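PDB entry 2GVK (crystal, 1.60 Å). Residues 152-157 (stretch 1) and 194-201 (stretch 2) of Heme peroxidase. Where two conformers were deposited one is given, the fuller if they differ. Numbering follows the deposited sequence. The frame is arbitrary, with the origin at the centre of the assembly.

Stretch 1 152-157: AIIGFV
Stretch 2, residues 194-201: IHDMVAWN

What backbone shapes bring the two stretches together? Stretch 1 opens with a type I beta turn from Ala152 to Gly155, then continues without regular helix or strand; Ile153 (phi/psi -68/-18) and Ile154 (-80/2) are at the corners of the turn, and Gly155 N is hydrogen-bonded to Ala152 O at 2.9 Å. Gly155 follows at 90/13, a positive phi that favours glycine, and Ala152 N donates to Phe156 O at 2.8 Å. Stretch 2 leaves a strand at His195 (-97/148), passes through Asp196 (-92/84) and enters a helix at Met197. Asp196, chi1 t, caps that helix: its OD1 accepts from Ala199 N at 3.1 Å. Helical bonds then run from Trp200 N to Asp196 O (3.1 Å) and from Asn201 N to Met197 O (2.9 Å). The nearest CA atoms across the stretches are those of Ile154 and Met197, 7.6 Å apart.

What does Ile153 meet? Its CA-to-CB bond points toward stretch 2, and chi1 t sets Ile153 CG2 3.4 Å from His195 CD2, oblique to the imidazole; chi2 is also t. Met197, a selenomethionine with chi1, chi2 and chi3 all m, starts sideways, but its end comes nearer, setting CE 3.3 Å from Ile153 O.

Why is Ile154 the centre of the contact? It has the largest area covered by the other stretch, and with chi1 p, CG2 lies between two aromatic rings; chi2 is t. Ile154 CG2 sits 4.2 Å from the centroid of the His195 ring, 8° off the normal, and 4.1 Å from the centroid of the five-membered ring of Trp200, 13° off the normal; both are CH-pi contacts, in which a weakly polarised methyl meets pi electrons. His195 (chi1 m, chi2 -64°) has both ring nitrogens hydrogen-bonded elsewhere in the structure. Ile154 CG2 also lies 4.4 Å from Met197 SE, an apolar contact.

How do Ile154 and Phe156 hold the indole? Trp200, whose CA-to-CB bond points toward stretch 1, has chi1 t and chi2 -111°, and its NE1 donates to Ile154 O at 3.0 Å with an N-H...O angle of 145°. This is the hydrogen bond across the stretches, and it satisfies the indole's one polar group while Ile154 CB packs 3.7 Å from Trp200 CE2. Beyond Gly155, Phe156 (-114/140; chi1 m, chi2 75°) brings CE1 to 3.7 Å from Trp200 CZ2, near the plane of the indole at its edge. That apolar contact extends the packing past the turn, whereas Val157 (-60/136, chi1 t) is out of reach.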

ATOM      1  N   ALA A 152      -9.160  19.243 -11.015  1.00 13.63           N
ATOM      2  CA  ALA A 152     -10.375  19.921 -10.704  1.00 13.66           C
ATOM      3  C   ALA A 152     -11.511  19.241 -11.491  1.00 13.33           C
ATOM      4  O   ALA A 152     -11.263  18.476 -12.422  1.00 13.54           O
ATOM      5  CB  ALA A 152     -10.279  21.399 -11.061  1.00 13.66           C
ATOM      6  N   ILE A 153     -12.728  19.528 -11.121  1.00 13.35           N
ATOM      7  CA  ILE A 153     -13.864  18.822 -11.674  1.00 13.64           C
ATOM      8  C   ILE A 153     -14.055  19.148 -13.187  1.00 14.05           C
ATOM      9  O   ILE A 153     -14.704  18.393 -13.918  1.00 14.36           O
ATOM     10  CB  ILE A 153     -15.133  19.139 -10.848  1.00 13.65           C
ATOM     11  CG1 ILE A 153     -16.190  18.026 -11.004  1.00 14.53           C
ATOM     12  CG2 ILE A 153     -15.682  20.502 -11.207  1.00 15.15           C
ATOM     13  CD1 ILE A 153     -17.267  18.093  -9.957  1.00 14.41           C
ATOM     14  N   ILE A 154     -13.438  20.242 -13.639  1.00 13.98           N
ATOM     15  CA  ILE A 154     -13.427  20.614 -15.076  1.00 14.15           C
ATOM     16  C   ILE A 154     -12.364  19.820 -15.893  1.00 14.30           C
ATOM     17  O   ILE A 154     -12.179  20.067 -17.078  1.00 14.81           O
ATOM     18  CB  ILE A 154     -13.182  22.126 -15.259  1.00 14.59           C
ATOM     19  CG1 ILE A 154     -11.921  22.543 -14.473  1.00 17.19           C
ATOM     20  CG2 ILE A 154     -14.377  22.886 -14.809  1.00 14.96           C
ATOM     21  CD1 ILE A 154     -11.261  23.728 -14.990  1.00 21.75           C
ATOM     22  N   GLY A 155     -11.647  18.914 -15.231  1.00 13.87           N
ATOM     23  CA  GLY A 155     -10.785  17.945 -15.922  1.00 13.83           C
ATOM     24  C   GLY A 155      -9.377  18.384 -16.160  1.00 13.71           C
ATOM     25  O   GLY A 155      -8.670  17.788 -16.959  1.00 14.32           O
ATOM     26  N   PHE A 156      -8.980  19.465 -15.499  1.00 13.20           N
ATOM     27  CA  PHE A 156      -7.633  19.973 -15.561  1.00 13.41           C
ATOM     28  C   PHE A 156      -7.012  19.830 -14.195  1.00 13.89           C
ATOM     29  O   PHE A 156      -7.641  20.092 -13.202  1.00 14.34           O
ATOM     30  CB  PHE A 156      -7.640  21.460 -15.940  1.00 13.16           C
ATOM     31  CG  PHE A 156      -7.765  21.710 -17.399  1.00 12.33           C
ATOM     32  CD1 PHE A 156      -8.986  21.542 -18.052  1.00 12.02           C
ATOM     33  CD2 PHE A 156      -6.679  22.143 -18.134  1.00 12.37           C
ATOM     34  CE1 PHE A 156      -9.103  21.800 -19.398  1.00 10.57           C
ATOM     35  CE2 PHE A 156      -6.804  22.414 -19.476  1.00 12.24           C
ATOM     36  CZ  PHE A 156      -8.007  22.207 -20.117  1.00 11.81           C
ATOM     37  N   VAL A 157      -5.756  19.444 -14.158  1.00 14.65           N
ATOM     38  CA  VAL A 157      -5.024  19.390 -12.907  1.00 15.14           C
ATOM     39  C   VAL A 157      -4.992  20.757 -12.287  1.00 15.93           C
ATOM     40  O   VAL A 157      -4.803  21.774 -12.979  1.00 16.30           O
ATOM     41  CB  VAL A 157      -3.578  18.886 -13.133  1.00 14.79           C
ATOM     42  CG1 VAL A 157      -2.701  19.127 -11.881  1.00 16.69           C
ATOM     43  CG2 VAL A 157      -3.595  17.404 -13.543  1.00 16.40           C
ATOM     44  N   ILE A 194     -20.411  26.879  -8.700  1.00 12.11           N
ATOM     45  CA  ILE A 194     -21.231  25.924  -9.471  1.00 12.30           C
ATOM     46  C   ILE A 194     -20.891  26.075 -10.942  1.00 12.51           C
ATOM     47  O   ILE A 194     -20.880  27.187 -11.467  1.00 12.17           O
ATOM     48  CB  ILE A 194     -22.726  26.173  -9.250  1.00 12.42           C
ATOM     49  CG1 ILE A 194     -23.062  26.091  -7.740  1.00 14.20           C
ATOM     50  CG2 ILE A 194     -23.575  25.180 -10.053  1.00 12.79           C
ATOM     51  CD1 ILE A 194     -22.748  24.756  -7.103  1.00 16.03           C
ATOM     52  N   HIS A 195     -20.598  24.959 -11.606  1.00 12.52           N
ATOM     53  CA  HIS A 195     -20.170  24.988 -13.002  1.00 12.85           C
ATOM     54  C   HIS A 195     -21.286  24.736 -13.957  1.00 13.35           C
ATOM     55  O   HIS A 195     -22.254  24.009 -13.641  1.00 13.96           O
ATOM     56  CB  HIS A 195     -19.086  23.954 -13.238  1.00 12.86           C
ATOM     57  CG  HIS A 195     -17.849  24.211 -12.476  1.00 14.20           C
ATOM     58  ND1 HIS A 195     -17.065  25.331 -12.687  1.00 14.56           N
ATOM     59  CD2 HIS A 195     -17.271  23.531 -11.456  1.00 15.12           C
ATOM     60  CE1 HIS A 195     -16.042  25.303 -11.855  1.00 14.33           C
ATOM     61  NE2 HIS A 195     -16.153  24.235 -11.086  1.00 15.09           N
ATOM     62  N   ASP A 196     -21.179  25.364 -15.136  1.00 12.75           N
ATOM     63  CA  ASP A 196     -22.020  25.049 -16.282  1.00 12.86           C
ATOM     64  C   ASP A 196     -21.266  24.001 -17.079  1.00 13.05           C
ATOM     65  O   ASP A 196     -20.518  24.313 -18.003  1.00 12.77           O
ATOM     66  CB  ASP A 196     -22.260  26.307 -17.112  1.00 12.86           C
ATOM     67  CG  ASP A 196     -23.238  26.087 -18.262  1.00 15.71           C
ATOM     68  OD1 ASP A 196     -23.541  24.907 -18.603  1.00 14.73           O
ATOM     69  OD2 ASP A 196     -23.678  27.112 -18.861  1.00 17.99           O
HETATM   70  N   MSE A 197     -21.424  22.746 -16.668  1.00 13.55           N
HETATM   71  CA  MSE A 197     -20.663  21.633 -17.277  0.50 13.90           C
HETATM   72  C   MSE A 197     -21.072  21.342 -18.695  1.00 13.97           C
HETATM   73  O   MSE A 197     -20.266  20.918 -19.490  1.00 14.08           O
HETATM   74  CB  MSE A 197     -20.798  20.369 -16.437  0.50 14.28           C
HETATM   75  CG  MSE A 197     -20.184  20.485 -15.121  0.50 14.22           C
HETATM   76 SE   MSE A 197     -18.271  20.921 -15.209  0.35 19.78          SE
HETATM   77  CE  MSE A 197     -17.570  19.132 -15.475  0.50 20.20           C
ATOM     78  N   VAL A 198     -22.318  21.600 -19.034  1.00 13.96           N
ATOM     79  CA  VAL A 198     -22.764  21.370 -20.390  1.00 14.20           C
ATOM     80  C   VAL A 198     -22.046  22.323 -21.354  1.00 14.23           C
ATOM     81  O   VAL A 198     -21.471  21.891 -22.347  1.00 14.52           O
ATOM     82  CB  VAL A 198     -24.301  21.512 -20.511  1.00 14.24           C
ATOM     83  CG1 VAL A 198     -24.717  21.495 -21.946  1.00 16.13           C
ATOM     84  CG2 VAL A 198     -24.982  20.389 -19.732  1.00 16.46           C
ATOM     85  N   ALA A 199     -21.973  23.594 -20.992  1.00 14.05           N
ATOM     86  CA  ALA A 199     -21.269  24.569 -21.814  1.00 13.96           C
ATOM     87  C   ALA A 199     -19.762  24.266 -21.866  1.00 13.66           C
ATOM     88  O   ALA A 199     -19.137  24.406 -22.910  1.00 14.00           O
ATOM     89  CB  ALA A 199     -21.499  25.929 -21.296  1.00 14.12           C
ATOM     90  N   TRP A 200     -19.185  23.888 -20.720  1.00 13.37           N
ATOM     91  CA  TRP A 200     -17.757  23.577 -20.639  1.00 13.21           C
ATOM     92  C   TRP A 200     -17.393  22.401 -21.526  1.00 13.71           C
ATOM     93  O   TRP A 200     -16.416  22.451 -22.268  1.00 13.70           O
ATOM     94  CB  TRP A 200     -17.373  23.272 -19.197  1.00 12.88           C
ATOM     95  CG  TRP A 200     -15.956  22.881 -19.014  1.00 12.13           C
ATOM     96  CD1 TRP A 200     -15.490  21.658 -18.669  1.00 11.70           C
ATOM     97  CD2 TRP A 200     -14.797  23.730 -19.161  1.00 11.26           C
ATOM     98  NE1 TRP A 200     -14.127  21.670 -18.614  1.00 13.29           N
ATOM     99  CE2 TRP A 200     -13.674  22.941 -18.882  1.00 11.85           C
ATOM    100  CE3 TRP A 200     -14.610  25.079 -19.510  1.00 13.18           C
ATOM    101  CZ2 TRP A 200     -12.368  23.456 -18.910  1.00 11.60           C
ATOM    102  CZ3 TRP A 200     -13.310  25.588 -19.540  1.00 11.75           C
ATOM    103  CH2 TRP A 200     -12.212  24.773 -19.264  1.00 12.70           C
ATOM    104  N   ASN A 201     -18.198  21.349 -21.457  1.00 14.34           N
ATOM    105  CA  ASN A 201     -17.918  20.129 -22.193  1.00 15.05           C
ATOM    106  C   ASN A 201     -18.123  20.323 -23.711  1.00 15.67           C
ATOM    107  O   ASN A 201     -17.613  19.565 -24.505  1.00 16.35           O
ATOM    108  CB  ASN A 201     -18.795  18.974 -21.672  1.00 15.09           C
ATOM    109  CG  ASN A 201     -18.324  18.426 -20.310  1.00 16.22           C
ATOM    110  OD1 ASN A 201     -17.156  18.531 -19.950  1.00 19.74           O
ATOM    111  ND2 ASN A 201     -19.214  17.747 -19.620  1.00 20.24           N
TER